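Local coordinates for protein thiol-disulfide oxidoreductase (Bacteroides thetaiotaomicron, PDB 3FW2) that is assigned to the TlpA-like thiol-disulfide oxidoreductases, its exact activity being unproven, and is represented here by its C-terminal thioredoxin-like domain, at residues E22-S27 with D94-C99; K68-L73 with K141-I146; K110-Y115 with A119-S124. All coordinates share one frame; numbering follows the deposited sequence. Where two conformers were deposited one is given.

All three contacts are largely buried and apolar, and none has a hydrogen bond between its two segments; they illustrate how a thioredoxin-like sheet is covered on both faces. Interactions 1 and 2 lie on neighbouring strands, 96-98 and 70-76, but use opposite faces: interaction 1 lays a short N-terminal strand against the edge strand, whereas interaction 2 packs helix 136-149 over the middle of the sheet. Interaction 3 covers strand 119-123 on the same face as interaction 1, while Leu-122 of that strand reaches the isoleucines of interaction 2 on the other. Methyl groups dominate interaction 2, an aromatic edge interaction 3, and the carboxylate of Glu-96 brings polar chemistry into interaction 1.

Interaction 1 of 3, residues E22-S27 with D94-C99; sequences EKITRS and DWEQVC
Ile-24 and Val-98 form the tight half of this contact, a methylene of one resting on a methyl of the other. CG1 of Ile-24 lies 3.7 Å from CG1 of Val-98, and CB of Ile-24 is almost as near. Both branches take the same course: CG1 stands anti to the carbonyl carbon in each residue (chi1 -59° in Ile-24, -61° in Val-98), which brings them together across the gap. Phe-31 also touches Ile-24, and Leu-73 and Ile-75 of strand 70-76 pack on Val-98.

The pairing joins two separate pieces of the thioredoxin-like fold. Strand 96-98 is the outermost strand on its side of the central sheet within this chain and is hydrogen-bonded to strand 70-76. Strand 23-24 belongs instead to a small antiparallel pair with strand 16-17, and meets strand 96-98 through the side chain of Ile-24.

The looser half is polar and lies nearer to solvent. Glu-96 approaches Ile-24 from the opposite direction, and its OE2 stops 3.9 Å from CD1 of Ile-24, a van der Waals contact. A bend at chi2 (59°) folds the carboxylate back on its own backbone, where OE1 accepts from N of Gln-97 at 2.9 Å through its anti lone pair. OE2 is held as well, by ND2 of Asn-18, and the carboxylate is thus fixed through both oxygens. In one of its two conformers the exposed Glu-22 bonds to the same amide nitrogen, its OE2 5.2 Å from OE2 of Glu-96; any mutual effect of the like charges is therefore doubtful.

Interaction 2 of 3, residues K68-L73 with K141-I146; sequences KYIGML and KKIENI
Ile-70 and Ile-143 meet where the C-terminal helix of a thioredoxin-like fold, 136-149, packs over the central sheet; strand 70-76 supplies the sheet side. The apolar contact is methyl to methyl. CD1 of Ile-70 lies 4.1 Å from CD1 of Ile-143, and the two side chains cross at about a right angle. In Ile-70, CG1 is anti to the backbone N (chi1 -177°), which carries the branch off the strand toward the helix. CD1 of Leu-122, on strand 119-123, approaches both of these methyls, and Tyr-64 of helix 48-64 touches both isoleucines as well.

Backbone bonds run within each element. Asn-145 N donates to Lys-141 O and Ile-146 N to Lys-142 O; Ile-143 and Ile-146, three residues apart, lie on the same side of the helix. Tyr-69 and Gly-71 are both bonded to Ser-35 of the adjacent strand.

The nearest approach of Tyr-69 is through its main chain. Its ring turns away from the helix and lies with one face over CB of Lys-68, whereas its carbonyl O makes a van der Waals contact with CG2 of Ile-146 at 3.8 Å.

Interaction 3 of 3, residues K110-Y115 with A119-S124; sequences KQYSIY and ANILLS
The aromatic edge of Tyr-112 meets the end of Ile-121, and the two side chains cross at about a right angle. CD1 of Ile-121 sits in the plane of the ring, beside the CD2-CE2 bond: it is 4.0 Å from CD2 of Tyr-112 and equally far from CE2. The methyl therefore abuts the rim of the ring and covers neither face. CG2 of Ile-121 adds a looser touch, 4.2 Å from CE2 of Tyr-112. Ile-121 reaches the ring because its side chain is fully extended, chi1 -172° and chi2 164°, so that CD1 projects straight off the strand. At the far end of the ring, OH of Tyr-112 is hydrogen-bonded to the backbone O of Pro-12, which satisfies a hydroxyl on a largely buried side chain and limits how the ring can shift.

Two residues along, a smaller pairing repeats the theme. CD1 of Ile-114 lies 4.1 Å from CB of Ala-119. Between the two contacts the chain leaves helix 107-111 through a Schellman motif: Ser-113 takes up positive phi (51°) as the C-prime residue, its N bonds to Lys-110 O, and Ile-114 N reaches back to Ala-109 O. Tyr-112, just before the turn, points toward the strand; Ile-114, just after it, reaches the strand only with the end of its side chain.

Strand 119-123 lies between strands 35-41 and 129-132, antiparallel to both. Ile-121 and Leu-123 lie against Ile-38 and Ile-129 on the face occupied by Tyr-112, while Leu-122 faces the other way, onto helix 136-149.

Interaction 1 of 3, residues E22-S27 with D94-C99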
loop_
_atom_site.group_PDB
_atom_site.type_symbol
_atom_site.label_atom_id
_atom_site.label_comp_id
_atom_site.label_asym_id
_atom_site.label_seq_id
_atom_site.Cartn_x
_atom_site.Cartn_y
_atom_site.Cartn_z
ATOM N N GLU A 22 -19.019 8.853 12.068
ATOM C CA GLU A 22 -20.137 7.906 12.133
ATOM C C GLU A 22 -19.676 6.586 11.515
ATOM O O GLU A 22 -19.087 6.569 10.440
ATOM C CB GLU A 22 -21.354 8.378 11.340
ATOM C CG GLU A 22 -21.873 9.814 11.471
ATOM C CD GLU A 22 -22.772 10.135 10.252
ATOM O OE1 GLU A 22 -23.873 9.546 10.181
ATOM O OE2 GLU A 22 -22.380 10.886 9.332
ATOM N N LYS A 23 -19.945 5.467 12.192
ATOM C CA LYS A 23 -19.559 4.157 11.646
ATOM C C LYS A 23 -20.478 3.729 10.509
ATOM O O LYS A 23 -21.690 3.711 10.646
ATOM C CB LYS A 23 -19.519 3.054 12.728
ATOM C CG LYS A 23 -18.532 3.338 13.848
ATOM C CD LYS A 23 -17.096 3.393 13.401
ATOM C CE LYS A 23 -16.148 3.541 14.593
ATOM N NZ LYS A 23 -15.686 2.209 15.133
ATOM N N ILE A 24 -19.886 3.346 9.383
ATOM C CA ILE A 24 -20.625 2.972 8.212
ATOM C C ILE A 24 -20.347 1.502 7.935
ATOM O O ILE A 24 -19.177 1.065 8.000
ATOM C CB ILE A 24 -20.127 3.768 6.967
ATOM C CG1 ILE A 24 -20.279 5.264 7.178
ATOM C CG2 ILE A 24 -20.790 3.309 5.674
ATOM C CD1 ILE A 24 -21.756 5.716 7.455
ATOM N N THR A 25 -21.386 0.772 7.559
ATOM C CA THR A 25 -21.307 -0.632 7.192
ATOM C C THR A 25 -22.050 -0.769 5.845
ATOM O O THR A 25 -22.701 0.166 5.392
ATOM C CB THR A 25 -21.984 -1.607 8.194
ATOM O OG1 THR A 25 -23.402 -1.494 8.071
ATOM C CG2 THR A 25 -21.549 -1.342 9.679
ATOM N N ARG A 26 -21.973 -1.942 5.238
ATOM C CA ARG A 26 -22.694 -2.181 3.967
ATOM C C ARG A 26 -24.228 -2.099 4.151
ATOM O O ARG A 26 -24.965 -1.964 3.177
ATOM C CB ARG A 26 -22.296 -3.507 3.315
ATOM C CG ARG A 26 -22.770 -4.738 4.016
ATOM C CD ARG A 26 -22.581 -5.960 3.110
ATOM N NE ARG A 26 -23.360 -7.031 3.650
ATOM C CZ ARG A 26 -24.648 -7.270 3.406
ATOM N NH1 ARG A 26 -25.354 -6.584 2.525
ATOM N NH2 ARG A 26 -25.220 -8.273 4.029
ATOM N N SER A 27 -24.681 -2.189 5.399
ATOM C CA SER A 27 -26.118 -2.054 5.735
ATOM C C SER A 27 -26.548 -0.710 6.304
ATOM O O SER A 27 -27.719 -0.546 6.751
ATOM C CB SER A 27 -26.504 -3.165 6.702
ATOM O OG SER A 27 -26.158 -4.405 6.120
ATOM N N ASP A 94 -16.911 12.587 -3.873
ATOM C CA ASP A 94 -18.141 13.070 -3.288
ATOM C C ASP A 94 -19.122 11.995 -2.779
ATOM O O ASP A 94 -20.079 12.311 -2.090
ATOM C CB ASP A 94 -18.903 13.951 -4.302
ATOM C CG ASP A 94 -18.232 15.277 -4.578
ATOM O OD1 ASP A 94 -17.403 15.715 -3.754
ATOM O OD2 ASP A 94 -18.559 15.832 -5.676
ATOM N N TRP A 95 -18.876 10.744 -3.136
ATOM C CA TRP A 95 -19.547 9.594 -2.537
ATOM C C TRP A 95 -19.019 9.368 -1.151
ATOM O O TRP A 95 -18.025 9.971 -0.731
ATOM C CB TRP A 95 -19.390 8.353 -3.397
ATOM C CG TRP A 95 -17.979 7.964 -3.808
ATOM C CD1 TRP A 95 -17.270 6.893 -3.306
ATOM C CD2 TRP A 95 -17.157 8.506 -4.865
ATOM N NE1 TRP A 95 -16.052 6.829 -3.895
ATOM C CE2 TRP A 95 -15.962 7.794 -4.857
ATOM C CE3 TRP A 95 -17.302 9.574 -5.789
ATOM C CZ2 TRP A 95 -14.913 8.073 -5.733
ATOM C CZ3 TRP A 95 -16.256 9.863 -6.633
ATOM C CH2 TRP A 95 -15.081 9.100 -6.611
ATOM N N GLU A 96 -19.715 8.534 -0.399
ATOM C CA GLU A 96 -19.339 8.363 1.026
ATOM C C GLU A 96 -17.897 7.879 1.132
ATOM O O GLU A 96 -17.448 7.056 0.349
ATOM C CB GLU A 96 -20.274 7.379 1.711
ATOM C CG GLU A 96 -20.021 7.186 3.225
ATOM C CD GLU A 96 -20.137 8.450 4.060
ATOM O OE1 GLU A 96 -19.285 9.373 3.940
ATOM O OE2 GLU A 96 -21.090 8.511 4.854
ATOM N N GLN A 97 -17.198 8.395 2.129
ATOM C CA GLN A 97 -15.792 8.135 2.348
ATOM C C GLN A 97 -15.551 7.738 3.810
ATOM O O GLN A 97 -16.022 8.399 4.754
ATOM C CB GLN A 97 -14.963 9.353 2.054
ATOM C CG GLN A 97 -15.106 9.888 0.671
ATOM C CD GLN A 97 -14.574 8.920 -0.410
ATOM O OE1 GLN A 97 -13.570 8.244 -0.192
ATOM N NE2 GLN A 97 -15.269 8.864 -1.554
ATOM N N VAL A 98 -14.828 6.653 3.997
ATOM C CA VAL A 98 -14.452 6.196 5.349
ATOM C C VAL A 98 -12.965 5.883 5.448
ATOM O O VAL A 98 -12.291 5.631 4.419
ATOM C CB VAL A 98 -15.281 4.952 5.761
ATOM C CG1 VAL A 98 -16.837 5.244 5.802
ATOM C CG2 VAL A 98 -14.948 3.749 4.882
ATOM N N CYS A 99 -12.448 5.933 6.700
ATOM C CA CYS A 99 -11.057 5.681 6.986
ATOM C C CYS A 99 -10.879 5.541 8.496
ATOM O O CYS A 99 -11.352 6.384 9.225
ATOM C CB CYS A 99 -10.199 6.853 6.468
ATOM S SG CYS A 99 -8.426 6.552 6.657
#

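Interaction 2 of 3, residues K68-L73 with K141-I146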
loop_
_atom_site.group_PDB
_atom_site.type_symbol
_atom_site.label_atom_id
_atom_site.label_comp_id
_atom_site.label_asym_id
_atom_site.label_seq_id
_atom_site.Cartn_x
_atom_site.Cartn_y
_atom_site.Cartn_z
ATOM N N LYS A 68 -31.727 3.726 -7.045
ATOM C CA LYS A 68 -32.255 2.797 -6.043
ATOM C C LYS A 68 -31.439 1.537 -5.880
ATOM O O LYS A 68 -31.619 0.814 -4.905
ATOM C CB LYS A 68 -33.673 2.319 -6.400
ATOM C CG LYS A 68 -34.784 3.185 -6.031
ATOM C CD LYS A 68 -36.099 2.507 -6.366
ATOM C CE LYS A 68 -36.518 2.806 -7.763
ATOM N NZ LYS A 68 -37.474 3.970 -7.748
ATOM N N TYR A 69 -30.571 1.238 -6.839
ATOM C CA TYR A 69 -30.042 -0.115 -6.955
ATOM C C TYR A 69 -28.556 -0.237 -6.690
ATOM O O TYR A 69 -28.081 -1.330 -6.533
ATOM C CB TYR A 69 -30.399 -0.693 -8.315
ATOM C CG TYR A 69 -31.900 -0.641 -8.556
ATOM C CD1 TYR A 69 -32.760 -1.335 -7.743
ATOM C CD2 TYR A 69 -32.427 0.201 -9.544
ATOM C CE1 TYR A 69 -34.167 -1.226 -7.927
ATOM C CE2 TYR A 69 -33.806 0.306 -9.754
ATOM C CZ TYR A 69 -34.656 -0.414 -8.943
ATOM O OH TYR A 69 -36.036 -0.273 -9.137
ATOM N N ILE A 70 -27.847 0.882 -6.690
ATOM C CA ILE A 70 -26.388 0.897 -6.588
ATOM C C ILE A 70 -25.955 2.047 -5.683
ATOM O O ILE A 70 -26.458 3.176 -5.798
ATOM C CB ILE A 70 -25.682 0.951 -7.989
ATOM C CG1 ILE A 70 -24.145 0.896 -7.836
ATOM C CG2 ILE A 70 -25.971 2.208 -8.712
ATOM C CD1 ILE A 70 -23.628 -0.463 -7.347
ATOM N N GLY A 71 -25.034 1.711 -4.767
ATOM C CA GLY A 71 -24.364 2.662 -3.912
ATOM C C GLY A 71 -22.846 2.576 -4.061
ATOM O O GLY A 71 -22.331 1.585 -4.579
HETATM N N MSE A 72 -22.149 3.612 -3.586
HETATM C CA MSE A 72 -20.679 3.680 -3.665
HETATM C C MSE A 72 -20.061 4.052 -2.323
HETATM O O MSE A 72 -20.546 4.965 -1.594
HETATM C CB MSE A 72 -20.258 4.705 -4.721
HETATM C CG MSE A 72 -20.627 4.293 -6.081
HETATM SE SE MSE A 72 -20.231 5.788 -7.362
HETATM C CE MSE A 72 -18.288 5.995 -7.107
ATOM N N LEU A 73 -18.945 3.403 -1.986
ATOM C CA LEU A 73 -18.247 3.694 -0.744
ATOM C C LEU A 73 -16.738 3.702 -1.043
ATOM O O LEU A 73 -16.226 2.720 -1.535
ATOM C CB LEU A 73 -18.471 2.592 0.307
ATOM C CG LEU A 73 -17.771 2.762 1.652
ATOM C CD1 LEU A 73 -18.174 4.072 2.336
ATOM C CD2 LEU A 73 -18.058 1.521 2.538
ATOM N N LYS A 141 -20.449 -1.656 -17.718
ATOM C CA LYS A 141 -21.441 -2.633 -18.091
ATOM C C LYS A 141 -22.007 -3.379 -16.889
ATOM O O LYS A 141 -23.210 -3.619 -16.810
ATOM C CB LYS A 141 -20.825 -3.648 -19.064
ATOM C CG LYS A 141 -21.802 -4.727 -19.503
ATOM C CD LYS A 141 -23.084 -4.145 -20.121
ATOM C CE LYS A 141 -23.032 -4.026 -21.635
ATOM N NZ LYS A 141 -24.407 -4.135 -22.175
ATOM N N LYS A 142 -21.161 -3.712 -15.930
ATOM C CA LYS A 142 -21.643 -4.440 -14.762
ATOM C C LYS A 142 -22.620 -3.583 -13.951
ATOM O O LYS A 142 -23.687 -4.095 -13.525
ATOM C CB LYS A 142 -20.518 -4.886 -13.881
ATOM C CG LYS A 142 -20.986 -5.846 -12.784
ATOM C CD LYS A 142 -21.337 -7.247 -13.343
ATOM C CE LYS A 142 -21.337 -8.288 -12.218
ATOM N NZ LYS A 142 -21.844 -9.628 -12.650
ATOM N N ILE A 143 -22.303 -2.295 -13.789
ATOM C CA ILE A 143 -23.195 -1.368 -13.077
ATOM C C ILE A 143 -24.480 -1.170 -13.866
ATOM O O ILE A 143 -25.601 -1.283 -13.314
ATOM C CB ILE A 143 -22.567 -0.006 -12.760
ATOM C CG1 ILE A 143 -21.265 -0.159 -11.952
ATOM C CG2 ILE A 143 -23.591 0.929 -12.048
ATOM C CD1 ILE A 143 -21.331 -1.019 -10.726
ATOM N N GLU A 144 -24.359 -0.934 -15.157
ATOM C CA GLU A 144 -25.567 -0.893 -15.991
ATOM C C GLU A 144 -26.442 -2.128 -15.807
ATOM O O GLU A 144 -27.684 -1.992 -15.698
ATOM C CB GLU A 144 -25.234 -0.737 -17.467
ATOM C CG GLU A 144 -24.694 0.590 -17.806
ATOM C CD GLU A 144 -24.145 0.678 -19.241
ATOM O OE1 GLU A 144 -24.248 -0.329 -20.002
ATOM O OE2 GLU A 144 -23.575 1.752 -19.591
ATOM N N ASN A 145 -25.849 -3.323 -15.801
ATOM C CA ASN A 145 -26.619 -4.564 -15.595
ATOM C C ASN A 145 -27.348 -4.656 -14.255
ATOM O O ASN A 145 -28.524 -5.076 -14.184
ATOM C CB ASN A 145 -25.771 -5.812 -15.769
ATOM C CG ASN A 145 -25.337 -6.033 -17.217
ATOM O OD1 ASN A 145 -25.860 -5.414 -18.156
ATOM N ND2 ASN A 145 -24.381 -6.949 -17.404
ATOM N N ILE A 146 -26.667 -4.240 -13.197
ATOM C CA ILE A 146 -27.255 -4.189 -11.865
ATOM C C ILE A 146 -28.454 -3.277 -11.843
ATOM O O ILE A 146 -29.491 -3.651 -11.307
ATOM C CB ILE A 146 -26.222 -3.731 -10.833
ATOM C CG1 ILE A 146 -25.232 -4.864 -10.574
ATOM C CG2 ILE A 146 -26.897 -3.342 -9.495
ATOM C CD1 ILE A 146 -23.976 -4.386 -9.835
#

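Interaction 3 of 3, residues K110-Y115 with A119-S124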
loop_
_atom_site.group_PDB
_atom_site.type_symbol
_atom_site.label_atom_id
_atom_site.label_comp_id
_atom_site.label_asym_id
_atom_site.label_seq_id
_atom_site.Cartn_x
_atom_site.Cartn_y
_atom_site.Cartn_z
ATOM N N LYS A 110 -6.676 -6.168 5.417
ATOM C CA LYS A 110 -6.373 -7.562 5.569
ATOM C C LYS A 110 -7.587 -8.387 5.226
ATOM O O LYS A 110 -7.471 -9.419 4.530
ATOM C CB LYS A 110 -5.921 -7.818 7.003
ATOM C CG LYS A 110 -4.755 -6.925 7.420
ATOM C CD LYS A 110 -4.203 -7.269 8.817
ATOM C CE LYS A 110 -4.794 -6.389 9.883
ATOM N NZ LYS A 110 -4.386 -6.791 11.276
ATOM N N GLN A 111 -8.739 -7.997 5.724
ATOM C CA GLN A 111 -9.967 -8.816 5.476
ATOM C C GLN A 111 -10.310 -8.932 3.988
ATOM O O GLN A 111 -10.793 -9.988 3.529
ATOM C CB GLN A 111 -11.167 -8.255 6.240
ATOM C CG GLN A 111 -11.077 -8.278 7.769
ATOM C CD GLN A 111 -10.965 -9.692 8.301
ATOM O OE1 GLN A 111 -11.964 -10.304 8.573
ATOM N NE2 GLN A 111 -9.746 -10.223 8.409
ATOM N N TYR A 112 -10.058 -7.845 3.240
ATOM C CA TYR A 112 -10.342 -7.804 1.808
ATOM C C TYR A 112 -9.103 -8.184 0.963
ATOM O O TYR A 112 -9.168 -8.022 -0.234
ATOM C CB TYR A 112 -10.894 -6.426 1.394
ATOM C CG TYR A 112 -12.347 -6.393 1.747
ATOM C CD1 TYR A 112 -12.730 -6.250 3.077
ATOM C CD2 TYR A 112 -13.337 -6.637 0.779
ATOM C CE1 TYR A 112 -14.082 -6.256 3.427
ATOM C CE2 TYR A 112 -14.694 -6.639 1.116
ATOM C CZ TYR A 112 -15.060 -6.449 2.456
ATOM O OH TYR A 112 -16.417 -6.528 2.764
ATOM N N SER A 113 -8.011 -8.623 1.604
ATOM C CA SER A 113 -6.793 -9.117 0.901
ATOM C C SER A 113 -6.336 -8.120 -0.154
ATOM O O SER A 113 -6.059 -8.482 -1.312
ATOM C CB SER A 113 -7.062 -10.476 0.257
ATOM O OG SER A 113 -7.402 -11.362 1.316
ATOM N N ILE A 114 -6.286 -6.845 0.224
ATOM C CA ILE A 114 -5.913 -5.765 -0.718
ATOM C C ILE A 114 -4.411 -5.898 -0.973
ATOM O O ILE A 114 -3.562 -5.792 -0.036
ATOM C CB ILE A 114 -6.288 -4.399 -0.139
ATOM C CG1 ILE A 114 -7.785 -4.341 0.101
ATOM C CG2 ILE A 114 -5.882 -3.239 -1.065
ATOM C CD1 ILE A 114 -8.683 -4.532 -1.120
ATOM N N TYR A 115 -4.057 -6.231 -2.218
ATOM C CA TYR A 115 -2.671 -6.444 -2.516
ATOM C C TYR A 115 -2.008 -5.269 -3.195
ATOM O O TYR A 115 -0.785 -5.201 -3.261
ATOM C CB TYR A 115 -2.498 -7.718 -3.345
ATOM C CG TYR A 115 -3.232 -7.749 -4.640
ATOM C CD1 TYR A 115 -2.711 -7.120 -5.783
ATOM C CD2 TYR A 115 -4.447 -8.456 -4.761
ATOM C CE1 TYR A 115 -3.407 -7.192 -7.042
ATOM C CE2 TYR A 115 -5.137 -8.481 -5.994
ATOM C CZ TYR A 115 -4.603 -7.887 -7.105
ATOM O OH TYR A 115 -5.258 -7.944 -8.319
ATOM N N ALA A 119 -7.924 -0.376 -5.720
ATOM C CA ALA A 119 -8.613 -1.657 -5.885
ATOM C C ALA A 119 -10.087 -1.365 -5.762
ATOM O O ALA A 119 -10.464 -0.328 -5.232
ATOM C CB ALA A 119 -8.187 -2.670 -4.735
ATOM N N ASN A 120 -10.933 -2.294 -6.224
ATOM C CA ASN A 120 -12.357 -2.207 -5.929
ATOM C C ASN A 120 -13.017 -3.590 -5.808
ATOM O O ASN A 120 -12.416 -4.640 -6.110
ATOM C CB ASN A 120 -13.086 -1.279 -6.899
ATOM C CG ASN A 120 -13.134 -1.811 -8.287
ATOM O OD1 ASN A 120 -13.443 -2.975 -8.476
ATOM N ND2 ASN A 120 -12.879 -0.936 -9.287
ATOM N N ILE A 121 -14.231 -3.588 -5.297
ATOM C CA ILE A 121 -14.987 -4.806 -5.117
ATOM C C ILE A 121 -16.444 -4.442 -5.217
ATOM O O ILE A 121 -16.849 -3.372 -4.751
ATOM C CB ILE A 121 -14.630 -5.542 -3.801
ATOM C CG1 ILE A 121 -15.305 -6.921 -3.759
ATOM C CG2 ILE A 121 -15.084 -4.765 -2.576
ATOM C CD1 ILE A 121 -14.742 -7.886 -2.705
ATOM N N LEU A 122 -17.229 -5.321 -5.815
ATOM C CA LEU A 122 -18.660 -5.082 -6.062
ATOM C C LEU A 122 -19.448 -6.145 -5.352
ATOM O O LEU A 122 -19.181 -7.308 -5.555
ATOM C CB LEU A 122 -18.934 -5.123 -7.551
ATOM C CG LEU A 122 -20.365 -4.923 -8.060
ATOM C CD1 LEU A 122 -20.891 -3.495 -7.658
ATOM C CD2 LEU A 122 -20.402 -5.095 -9.572
ATOM N N LEU A 123 -20.387 -5.699 -4.520
ATOM C CA LEU A 123 -21.242 -6.575 -3.742
ATOM C C LEU A 123 -22.661 -6.516 -4.224
ATOM O O LEU A 123 -23.181 -5.445 -4.510
ATOM C CB LEU A 123 -21.228 -6.153 -2.295
ATOM C CG LEU A 123 -19.878 -5.930 -1.602
ATOM C CD1 LEU A 123 -20.008 -5.645 -0.048
ATOM C CD2 LEU A 123 -19.035 -7.202 -1.870
ATOM N N SER A 124 -23.332 -7.665 -4.204
ATOM C CA SER A 124 -24.784 -7.665 -4.387
ATOM C C SER A 124 -25.469 -7.091 -3.125
ATOM O O SER A 124 -24.819 -6.908 -2.072
ATOM C CB SER A 124 -25.232 -9.105 -4.731
ATOM O OG SER A 124 -25.258 -9.871 -3.556
#